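Local atomic coordinates of carboxylase (Deinococcus radiodurans, PDB entry 5H80), a protein that probably carboxylates biotin at the expense of ATP, as the biotin carboxylase domain of a single-chain bacterial carboxylase. Residues Arg234-Glu239 with Gln470-Ser475; Val259-Gln264 with His477-Arg482; Thr395-Pro400 with Ser446-Ala451. All blocks are in the same frame, centred on the assembly; numbering follows the deposited sequence.

Interaction 1. Residues Arg234-Glu239 with Gln470-Ser475; sequences RARHIE and QHYELS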
loop_
_atom_site.group_PDB
_atom_site.type_symbol
_atom_site.label_atom_id
_atom_site.label_comp_id
_atom_site.label_asym_id
_atom_site.label_seq_id
_atom_site.Cartn_x
_atom_site.Cartn_y
_atom_site.Cartn_z
ATOM N N ARG A 234 18.944 0.312 -29.105
ATOM C CA ARG A 234 18.266 -0.852 -28.716
ATOM C C ARG A 234 18.576 -1.383 -27.343
ATOM O O ARG A 234 18.604 -2.595 -27.105
ATOM C CB ARG A 234 18.568 -1.952 -29.725
ATOM C CG ARG A 234 17.785 -1.755 -30.960
ATOM C CD ARG A 234 18.283 -2.597 -32.090
ATOM N NE ARG A 234 19.722 -2.539 -32.318
ATOM C CZ ARG A 234 20.393 -1.562 -32.942
ATOM N NH1 ARG A 234 19.779 -0.469 -33.390
ATOM N NH2 ARG A 234 21.725 -1.686 -33.088
ATOM N N ALA A 235 18.823 -0.490 -26.421
ATOM C CA ALA A 235 19.026 -0.851 -25.031
ATOM C C ALA A 235 17.920 -0.430 -24.039
ATOM O O ALA A 235 17.170 0.547 -24.209
ATOM C CB ALA A 235 20.335 -0.340 -24.551
ATOM N N ARG A 236 17.847 -1.218 -22.991
ATOM C CA ARG A 236 17.128 -0.918 -21.781
ATOM C C ARG A 236 17.962 -0.202 -20.676
ATOM O O ARG A 236 19.159 -0.414 -20.533
ATOM C CB ARG A 236 16.490 -2.226 -21.240
ATOM C CG ARG A 236 15.420 -2.760 -22.201
ATOM C CD ARG A 236 15.022 -4.225 -21.832
ATOM N NE ARG A 236 14.566 -4.345 -20.411
ATOM C CZ ARG A 236 14.078 -5.463 -19.871
ATOM N NH1 ARG A 236 14.022 -6.630 -20.584
ATOM N NH2 ARG A 236 13.754 -5.498 -18.603
ATOM N N HIS A 237 17.260 0.624 -19.887
ATOM C CA HIS A 237 17.818 1.362 -18.798
ATOM C C HIS A 237 17.509 0.527 -17.606
ATOM O O HIS A 237 16.367 0.425 -17.260
ATOM C CB HIS A 237 17.216 2.722 -18.649
ATOM C CG HIS A 237 17.686 3.468 -17.429
ATOM N ND1 HIS A 237 18.437 4.619 -17.515
ATOM C CD2 HIS A 237 17.516 3.246 -16.093
ATOM C CE1 HIS A 237 18.758 5.037 -16.304
ATOM N NE2 HIS A 237 18.107 4.300 -15.426
ATOM N N ILE A 238 18.530 -0.074 -17.055
ATOM C CA ILE A 238 18.407 -0.916 -15.826
ATOM C C ILE A 238 19.379 -0.449 -14.732
ATOM O O ILE A 238 20.548 -0.260 -14.981
ATOM C CB ILE A 238 18.606 -2.388 -16.169
ATOM C CG1 ILE A 238 17.662 -2.918 -17.265
ATOM C CG2 ILE A 238 18.298 -3.189 -14.921
ATOM C CD1 ILE A 238 17.782 -4.439 -17.580
ATOM N N GLU A 239 18.858 -0.204 -13.522
ATOM C CA GLU A 239 19.627 0.483 -12.473
ATOM C C GLU A 239 19.526 -0.380 -11.244
ATOM O O GLU A 239 18.498 -1.013 -11.014
ATOM C CB GLU A 239 19.148 1.874 -12.168
ATOM C CG GLU A 239 17.674 2.020 -11.624
ATOM C CD GLU A 239 17.163 3.466 -11.618
ATOM O OE1 GLU A 239 17.734 4.356 -12.313
ATOM O OE2 GLU A 239 16.203 3.746 -10.909
ATOM N N GLN A 470 3.374 -4.239 -23.210
ATOM C CA GLN A 470 2.905 -5.549 -22.811
ATOM C C GLN A 470 3.911 -6.736 -22.978
ATOM O O GLN A 470 3.996 -7.539 -22.050
ATOM C CB GLN A 470 1.615 -5.812 -23.515
ATOM C CG GLN A 470 0.475 -4.923 -23.102
ATOM C CD GLN A 470 -0.696 -5.028 -24.044
ATOM O OE1 GLN A 470 -0.701 -5.830 -24.976
ATOM N NE2 GLN A 470 -1.700 -4.236 -23.804
ATOM N N HIS A 471 4.787 -6.734 -24.006
ATOM C CA HIS A 471 5.871 -7.712 -24.168
ATOM C C HIS A 471 7.261 -7.219 -23.749
ATOM O O HIS A 471 8.153 -8.017 -23.747
ATOM C CB HIS A 471 5.961 -8.119 -25.619
ATOM C CG HIS A 471 4.781 -8.865 -26.093
ATOM N ND1 HIS A 471 4.458 -10.103 -25.599
ATOM C CD2 HIS A 471 3.776 -8.501 -26.894
ATOM C CE1 HIS A 471 3.359 -10.548 -26.192
ATOM N NE2 HIS A 471 2.897 -9.582 -26.971
ATOM N N TYR A 472 7.295 -5.956 -23.240
ATOM C CA TYR A 472 8.482 -5.245 -22.875
ATOM C C TYR A 472 9.490 -5.253 -24.038
ATOM O O TYR A 472 10.712 -5.490 -23.751
ATOM C CB TYR A 472 9.044 -5.764 -21.528
ATOM C CG TYR A 472 9.496 -4.623 -20.673
ATOM C CD1 TYR A 472 8.524 -3.877 -19.969
ATOM C CD2 TYR A 472 10.834 -4.203 -20.652
ATOM C CE1 TYR A 472 8.903 -2.703 -19.227
ATOM C CE2 TYR A 472 11.234 -3.079 -19.835
ATOM C CZ TYR A 472 10.284 -2.324 -19.200
ATOM O OH TYR A 472 10.623 -1.172 -18.535
ATOM N N GLU A 473 9.021 -5.069 -25.272
ATOM C CA GLU A 473 9.938 -5.052 -26.395
ATOM C C GLU A 473 10.311 -3.578 -26.611
ATOM O O GLU A 473 9.622 -2.898 -27.419
ATOM C CB GLU A 473 9.259 -5.623 -27.583
ATOM C CG GLU A 473 9.066 -7.114 -27.457
ATOM C CD GLU A 473 8.256 -7.696 -28.621
ATOM O OE1 GLU A 473 7.457 -7.015 -29.281
ATOM O OE2 GLU A 473 8.464 -8.869 -28.869
ATOM N N LEU A 474 11.224 -3.046 -25.776
ATOM C CA LEU A 474 11.356 -1.579 -25.603
ATOM C C LEU A 474 12.854 -1.248 -25.561
ATOM O O LEU A 474 13.719 -2.136 -25.238
ATOM C CB LEU A 474 10.820 -1.225 -24.225
ATOM C CG LEU A 474 9.322 -1.447 -24.021
ATOM C CD1 LEU A 474 8.980 -1.213 -22.527
ATOM C CD2 LEU A 474 8.461 -0.612 -24.931
ATOM N N SER A 475 13.179 -0.039 -25.920
ATOM C CA SER A 475 14.489 0.505 -25.713
ATOM C C SER A 475 14.273 1.947 -25.233
ATOM O O SER A 475 13.145 2.459 -25.283
ATOM C CB SER A 475 15.298 0.628 -27.114
ATOM O OG SER A 475 14.602 1.547 -27.916
HETATM O O HOH W 1 16.849 2.324 -29.553
HETATM O O HOH W 2 16.311 -3.329 -25.783
#
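Arg236 reaches across to Leu474 and Tyr472, and its side chain can be followed outward atom by atom. CB sets off alongside the 470-475 chain; with CG turned beside the backbone N (chi1 -65°), CG lies 3.5 Å from Leu474 O. A bend about the CG-CD bond (chi3 56°) brings the guanidinium to the aromatic ring: NE is 3.6 Å from Tyr472 CE2, CZ 3.6 Å from Tyr472 CD2, and NH2 3.7 Å from Tyr472 CE2. Tyr472 CD2 sits over the centre of one guanidinium face, yet the two planes are 61° apart, which rules out a parallel stack. Arg236 belongs to strand 236-245 of the ATP-grasp domain, whereas Tyr472, at positive phi, closes helix 467-471 of the C-terminal domain in a Schellman motif. The polar ends of both side chains share a partner, Asp256, which forms a salt bridge with Arg236 NE and a hydrogen bond with Tyr472 OH, while Arg236 NH2 binds Pro273 O. A leucine in place of Arg236 would probably leave Asp256 without its cationic mate and strip the Tyr472 ring of its guanidinium neighbour. Nearer Ala235 and Ser475 the two chains meet by backbone and water: Ser475 CA makes a CA-H...O contact of 3.1 Å with Ala235 O, one water links Arg234 N to Ser475 OG, and another donates to both Arg234 O and Leu474 O, 2.7 Å from the former.

Interaction 2. Residues Val259-Gln264 with His477-Arg482; sequences VQRRHQ and HWLDER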
loop_
_atom_site.group_PDB
_atom_site.type_symbol
_atom_site.label_atom_id
_atom_site.label_comp_id
_atom_site.label_asym_id
_atom_site.label_seq_id
_atom_site.Cartn_x
_atom_site.Cartn_y
_atom_site.Cartn_z
ATOM N N VAL A 259 11.159 3.280 -20.512
ATOM C CA VAL A 259 10.155 4.138 -21.148
ATOM C C VAL A 259 10.391 5.623 -20.672
ATOM O O VAL A 259 10.179 6.000 -19.509
ATOM C CB VAL A 259 8.746 3.645 -20.792
ATOM C CG1 VAL A 259 7.728 4.617 -21.351
ATOM C CG2 VAL A 259 8.547 2.172 -21.237
ATOM N N GLN A 260 11.020 6.382 -21.592
ATOM C CA GLN A 260 11.456 7.788 -21.351
ATOM C C GLN A 260 10.995 8.652 -22.483
ATOM O O GLN A 260 10.889 8.163 -23.543
ATOM C CB GLN A 260 12.962 7.852 -21.375
ATOM C CG GLN A 260 13.576 6.924 -20.415
ATOM C CD GLN A 260 15.071 6.937 -20.325
ATOM O OE1 GLN A 260 15.735 7.790 -20.897
ATOM N NE2 GLN A 260 15.604 6.037 -19.488
ATOM N N ARG A 261 10.719 9.909 -22.210
ATOM C CA ARG A 261 10.245 10.902 -23.231
ATOM C C ARG A 261 11.358 11.915 -23.217
ATOM O O ARG A 261 11.623 12.502 -22.159
ATOM C CB ARG A 261 8.956 11.550 -22.869
ATOM C CG ARG A 261 8.350 12.439 -23.970
ATOM C CD ARG A 261 7.171 13.139 -23.333
ATOM N NE ARG A 261 6.063 13.449 -24.245
ATOM C CZ ARG A 261 4.751 13.433 -23.917
ATOM N NH1 ARG A 261 4.332 13.050 -22.700
ATOM N NH2 ARG A 261 3.825 13.790 -24.823
ATOM N N ARG A 262 12.111 12.027 -24.308
ATOM C CA ARG A 262 13.335 12.885 -24.290
ATOM C C ARG A 262 14.128 12.777 -22.990
ATOM O O ARG A 262 14.416 13.777 -22.347
ATOM C CB ARG A 262 12.968 14.371 -24.544
ATOM C CG ARG A 262 12.319 14.633 -25.899
ATOM C CD ARG A 262 12.102 16.115 -26.158
ATOM N NE ARG A 262 11.943 16.424 -27.586
ATOM C CZ ARG A 262 11.620 17.625 -28.074
ATOM N NH1 ARG A 262 11.400 18.661 -27.261
ATOM N NH2 ARG A 262 11.507 17.797 -29.387
ATOM N N HIS A 263 14.445 11.553 -22.591
ATOM C CA HIS A 263 15.298 11.292 -21.418
ATOM C C HIS A 263 14.646 11.537 -20.030
ATOM O O HIS A 263 15.299 11.307 -19.016
ATOM C CB HIS A 263 16.661 12.042 -21.538
ATOM C CG HIS A 263 17.445 11.674 -22.766
ATOM N ND1 HIS A 263 17.357 12.383 -23.948
ATOM C CD2 HIS A 263 18.313 10.659 -23.000
ATOM C CE1 HIS A 263 18.120 11.811 -24.860
ATOM N NE2 HIS A 263 18.724 10.774 -24.307
ATOM N N GLN A 264 13.375 11.914 -19.985
ATOM C CA GLN A 264 12.559 11.926 -18.735
ATOM C C GLN A 264 11.816 10.571 -18.527
ATOM O O GLN A 264 11.034 10.153 -19.348
ATOM C CB GLN A 264 11.502 13.026 -18.780
ATOM C CG GLN A 264 11.958 14.420 -19.215
ATOM C CD GLN A 264 13.382 14.744 -18.815
ATOM O OE1 GLN A 264 14.331 14.469 -19.566
ATOM N NE2 GLN A 264 13.548 15.337 -17.639
ATOM N N HIS A 477 14.922 4.662 -26.807
ATOM C CA HIS A 477 14.387 5.439 -27.939
ATOM C C HIS A 477 13.045 5.036 -28.483
ATOM O O HIS A 477 12.532 5.729 -29.364
ATOM C CB HIS A 477 15.402 5.419 -29.077
ATOM C CG HIS A 477 16.739 5.889 -28.641
ATOM N ND1 HIS A 477 16.975 7.194 -28.260
ATOM C CD2 HIS A 477 17.898 5.221 -28.425
ATOM C CE1 HIS A 477 18.230 7.320 -27.861
ATOM N NE2 HIS A 477 18.815 6.139 -27.959
ATOM N N TRP A 478 12.447 3.991 -27.907
ATOM C CA TRP A 478 11.157 3.521 -28.302
ATOM C C TRP A 478 10.124 4.593 -28.305
ATOM O O TRP A 478 9.421 4.794 -29.358
ATOM C CB TRP A 478 10.707 2.382 -27.360
ATOM C CG TRP A 478 9.346 1.881 -27.720
ATOM C CD1 TRP A 478 9.033 0.952 -28.617
ATOM C CD2 TRP A 478 8.137 2.200 -27.021
ATOM N NE1 TRP A 478 7.654 0.744 -28.627
ATOM C CE2 TRP A 478 7.084 1.501 -27.639
ATOM C CE3 TRP A 478 7.842 3.057 -26.006
ATOM C CZ2 TRP A 478 5.731 1.640 -27.219
ATOM C CZ3 TRP A 478 6.501 3.157 -25.539
ATOM C CH2 TRP A 478 5.452 2.484 -26.179
ATOM N N LEU A 479 9.974 5.293 -27.182
ATOM C CA LEU A 479 8.923 6.279 -27.066
ATOM C C LEU A 479 9.138 7.482 -27.975
ATOM O O LEU A 479 8.161 7.947 -28.550
ATOM C CB LEU A 479 8.654 6.724 -25.659
ATOM C CG LEU A 479 7.515 7.633 -25.306
ATOM C CD1 LEU A 479 7.239 7.589 -23.806
ATOM C CD2 LEU A 479 7.768 9.070 -25.757
ATOM N N ASP A 480 10.369 7.991 -28.080
ATOM C CA ASP A 480 10.543 9.197 -28.925
ATOM C C ASP A 480 10.208 8.899 -30.383
ATOM O O ASP A 480 9.509 9.703 -31.083
ATOM C CB ASP A 480 11.912 9.792 -28.731
ATOM C CG ASP A 480 12.101 10.458 -27.326
ATOM O OD1 ASP A 480 11.102 10.771 -26.622
ATOM O OD2 ASP A 480 13.254 10.613 -26.933
ATOM N N GLU A 481 10.569 7.702 -30.825
ATOM C CA GLU A 481 10.210 7.278 -32.172
ATOM C C GLU A 481 8.772 7.125 -32.462
ATOM O O GLU A 481 8.388 7.178 -33.613
ATOM C CB GLU A 481 10.866 5.967 -32.510
ATOM C CG GLU A 481 12.367 6.025 -32.552
ATOM C CD GLU A 481 13.003 4.790 -33.173
ATOM O OE1 GLU A 481 12.345 4.065 -33.905
ATOM O OE2 GLU A 481 14.186 4.584 -32.931
ATOM N N ARG A 482 7.967 6.825 -31.466
ATOM C CA ARG A 482 6.537 6.567 -31.662
ATOM C C ARG A 482 5.616 7.619 -31.088
ATOM O O ARG A 482 4.424 7.366 -30.881
ATOM C CB ARG A 482 6.226 5.258 -31.002
ATOM C CG ARG A 482 6.967 4.126 -31.673
ATOM C CD ARG A 482 6.821 2.828 -30.923
ATOM N NE ARG A 482 7.410 1.767 -31.727
ATOM C CZ ARG A 482 8.715 1.636 -32.044
ATOM N NH1 ARG A 482 9.059 0.648 -32.843
ATOM N NH2 ARG A 482 9.701 2.420 -31.561
HETATM O O HOH W 3 11.466 4.933 -24.580
HETATM O O HOH W 4 12.378 7.565 -26.038
HETATM O O HOH W 5 14.073 9.437 -24.370
#
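Val259 and Leu479 meet through methyl groups, Val259 CG1 lying 3.9 Å from Leu479 CD1, with the two side chains crossing at about a right angle. CG1 takes the position anti to the backbone N (chi1 175°), which turns it to the helix. Leu463 of helix 457-465 touches both residues and extends this apolar patch.

At Gln260 the backbone takes over. Its carbonyl oxygen rests on the leucine, Gln260 O to Leu479 CB measuring 3.4 Å. Two waters fill in along the first turn of the short, weakly bonded helix 478-481: one accepts from Leu479 N at 3.0 Å and only weakly from Gln260 N, the other accepts from Asp480 N and lies close to Gln260 O. Backbone N-H groups at this helix start are thus met by solvent.

Arg261 lays its aliphatic part on the other leucine branch, CG being 3.9 Å from Leu479 CD2, while its guanidinium goes on to a cation-pi contact with Phe459. The one direct hydrogen bond across the contact follows at Arg262, whose N-H points to Asp480 OD1 (2.8 Å, nearly straight at 170°) on the syn lone pair. The Arg262 side chain is poorly ordered; as modelled its NE is 5.8 Å from Asp480 OD1, so its charge probably adds little to that grip. His263 N gives its proton to a water 2.8 Å away that also lies beside Asp480 OD2.

Paired backbone bonds between Arg261 and Gln264, with both intervening residues at positive phi, define a type I' turn: the geometry is that of a two-residue beta hairpin joining strands 260-261 and 264-270, its tip held by an aspartate from a helix.

Interaction 3. Residues Thr395-Pro400 with Ser446-Ala451; sequences TPPGGP and SEFQIA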
loop_
_atom_site.group_PDB
_atom_site.type_symbol
_atom_site.label_atom_id
_atom_site.label_comp_id
_atom_site.label_asym_id
_atom_site.label_seq_id
_atom_site.Cartn_x
_atom_site.Cartn_y
_atom_site.Cartn_z
ATOM N N THR A 395 -8.334 13.597 -6.681
ATOM C CA THR A 395 -8.776 12.443 -5.891
ATOM C C THR A 395 -7.981 11.274 -6.495
ATOM O O THR A 395 -8.372 10.691 -7.490
ATOM C CB THR A 395 -10.269 12.198 -5.975
ATOM O OG1 THR A 395 -10.936 13.438 -5.650
ATOM C CG2 THR A 395 -10.677 11.136 -5.008
ATOM N N PRO A 396 -6.800 11.061 -5.923
ATOM C CA PRO A 396 -5.921 9.979 -6.458
ATOM C C PRO A 396 -6.546 8.609 -6.203
ATOM O O PRO A 396 -7.394 8.475 -5.345
ATOM C CB PRO A 396 -4.610 10.163 -5.656
ATOM C CG PRO A 396 -4.652 11.576 -5.212
ATOM C CD PRO A 396 -6.107 11.845 -4.879
ATOM N N PRO A 397 -6.137 7.593 -6.992
ATOM C CA PRO A 397 -6.544 6.227 -6.800
ATOM C C PRO A 397 -6.136 5.685 -5.472
ATOM O O PRO A 397 -5.181 6.144 -4.906
ATOM C CB PRO A 397 -5.844 5.441 -7.932
ATOM C CG PRO A 397 -4.742 6.312 -8.336
ATOM C CD PRO A 397 -5.043 7.718 -7.964
ATOM N N GLY A 398 -6.879 4.725 -4.921
ATOM C CA GLY A 398 -6.433 3.995 -3.752
ATOM C C GLY A 398 -6.907 2.549 -3.773
ATOM O O GLY A 398 -7.313 2.001 -4.830
ATOM N N GLY A 399 -6.764 1.956 -2.638
ATOM C CA GLY A 399 -7.212 0.666 -2.310
ATOM C C GLY A 399 -6.073 -0.363 -2.496
ATOM O O GLY A 399 -4.907 0.018 -2.556
ATOM N N PRO A 400 -6.364 -1.656 -2.438
ATOM C CA PRO A 400 -5.369 -2.682 -2.445
ATOM C C PRO A 400 -4.389 -2.623 -3.689
ATOM O O PRO A 400 -4.794 -2.246 -4.824
ATOM C CB PRO A 400 -6.163 -4.003 -2.462
ATOM C CG PRO A 400 -7.519 -3.653 -2.933
ATOM C CD PRO A 400 -7.729 -2.271 -2.391
ATOM N N SER A 446 -7.154 5.289 -14.224
ATOM C CA SER A 446 -8.467 5.689 -14.741
ATOM C C SER A 446 -9.294 6.164 -13.617
ATOM O O SER A 446 -10.291 6.945 -13.876
ATOM C CB SER A 446 -9.152 4.487 -15.411
ATOM O OG SER A 446 -9.676 3.549 -14.423
ATOM N N GLU A 447 -8.920 5.888 -12.355
ATOM C CA GLU A 447 -9.626 6.404 -11.189
ATOM C C GLU A 447 -9.045 7.702 -10.657
ATOM O O GLU A 447 -9.494 8.219 -9.652
ATOM C CB GLU A 447 -9.635 5.335 -10.060
ATOM C CG GLU A 447 -10.611 4.225 -10.327
ATOM C CD GLU A 447 -10.607 2.979 -9.435
ATOM O OE1 GLU A 447 -9.975 2.974 -8.343
ATOM O OE2 GLU A 447 -11.215 1.937 -9.919
ATOM N N PHE A 448 -8.009 8.210 -11.307
ATOM C CA PHE A 448 -7.431 9.483 -10.917
ATOM C C PHE A 448 -8.177 10.695 -11.490
ATOM O O PHE A 448 -7.998 11.037 -12.647
ATOM C CB PHE A 448 -5.967 9.524 -11.333
ATOM C CG PHE A 448 -5.054 10.339 -10.427
ATOM C CD1 PHE A 448 -3.724 9.953 -10.373
ATOM C CD2 PHE A 448 -5.451 11.482 -9.682
ATOM C CE1 PHE A 448 -2.786 10.629 -9.592
ATOM C CE2 PHE A 448 -4.507 12.214 -8.889
ATOM C CZ PHE A 448 -3.161 11.759 -8.827
ATOM N N GLN A 449 -8.912 11.341 -10.610
ATOM C CA GLN A 449 -9.815 12.495 -10.985
ATOM C C GLN A 449 -8.994 13.721 -10.726
ATOM O O GLN A 449 -8.598 13.937 -9.589
ATOM C CB GLN A 449 -11.018 12.571 -10.054
ATOM C CG GLN A 449 -11.931 11.388 -9.991
ATOM C CD GLN A 449 -13.184 11.707 -9.211
ATOM O OE1 GLN A 449 -14.053 12.443 -9.685
ATOM N NE2 GLN A 449 -13.287 11.164 -8.007
ATOM N N ILE A 450 -8.599 14.394 -11.798
ATOM C CA ILE A 450 -7.997 15.670 -11.731
ATOM C C ILE A 450 -8.843 16.641 -12.597
ATOM O O ILE A 450 -9.149 16.319 -13.733
ATOM C CB ILE A 450 -6.535 15.625 -12.236
ATOM C CG1 ILE A 450 -5.793 14.512 -11.481
ATOM C CG2 ILE A 450 -5.841 16.960 -11.999
ATOM C CD1 ILE A 450 -4.352 14.337 -11.888
ATOM N N ALA A 451 -9.192 17.785 -12.019
ATOM C CA ALA A 451 -9.806 18.913 -12.769
ATOM C C ALA A 451 -9.107 20.248 -12.447
ATOM O O ALA A 451 -8.666 20.455 -11.300
ATOM C CB ALA A 451 -11.291 18.973 -12.452
HETATM O O HOH W 6 -13.756 12.139 -5.659
HETATM O O HOH W 7 -9.946 7.578 -6.762
HETATM O O HOH W 8 -9.687 4.730 -6.140
HETATM O O HOH W 9 -7.511 2.618 -7.563
#
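Phe448 spreads one face of its ring beneath two consecutive prolines, Pro396 and Pro397. Both make CH-pi contacts: Pro396 CA is 3.8 Å from the Phe448 ring centroid and 23° off the ring normal, and Pro397 CD is 3.9 Å from the same centroid. Each sits offset toward the rim, so the two divide the face between them; Pro396 CG additionally approaches Phe448 CE2 at 3.7 Å. A chi1 of -148°, well off the staggered value, accompanies this placement of the ring. Ile450 CD1 covers the opposite face, and Phe394 meets the ring edge-to-face.

The backbones pair beside this sandwich. Thr395 and Gln449 are an antiparallel hydrogen-bonded pair, with Thr395 N to Gln449 O at 2.9 Å and Gln449 N to Thr395 O at 3.2 Å, the end of a two-stranded ribbon of 393-395 and 449-451 in the biotin carboxylase C-terminal domain. Their side chains lie alongside one another on the same face, Thr395 CB being 3.8 Å from Gln449 NE2. Thr395 turns OG1 beside its backbone N (chi1 -52°), where a water meets it; that amide nitrogen of Gln449 binds Thr409 of the second subunit, and Thr395 packs on Phe394 of that same subunit.

Glu447 stretches its chain past Pro397, and OE1 accepts from two waters, 2.8 Å and 2.6 Å from Glu447 OE1; the first receives the N-H of Gly398, the second donates to Gly398 O. The same oxygen forms a salt bridge with Arg49 of the second subunit.

Interactions 1 and 2 form one continuous seam, their centres 11 Å apart. Leu474 CD1 of the first lies 3.6 Å from Val259 CG2 of the second, and the four segments alternate along the chain, so the stretch from the end of helix 467-471 to Arg482 runs first past the start of strand 236-245 and then past the 259-264 hairpin. Interaction 3 stands apart, its centre 28 Å from that of interaction 1 and 26 Å from that of interaction 2, with nearest atoms about 14 Å away in each case; it alone of the three borders the second subunit. A bound 1,2-ethanediol, probably from the crystallisation liquor, lies about 4 Å from the Arg236 side chain.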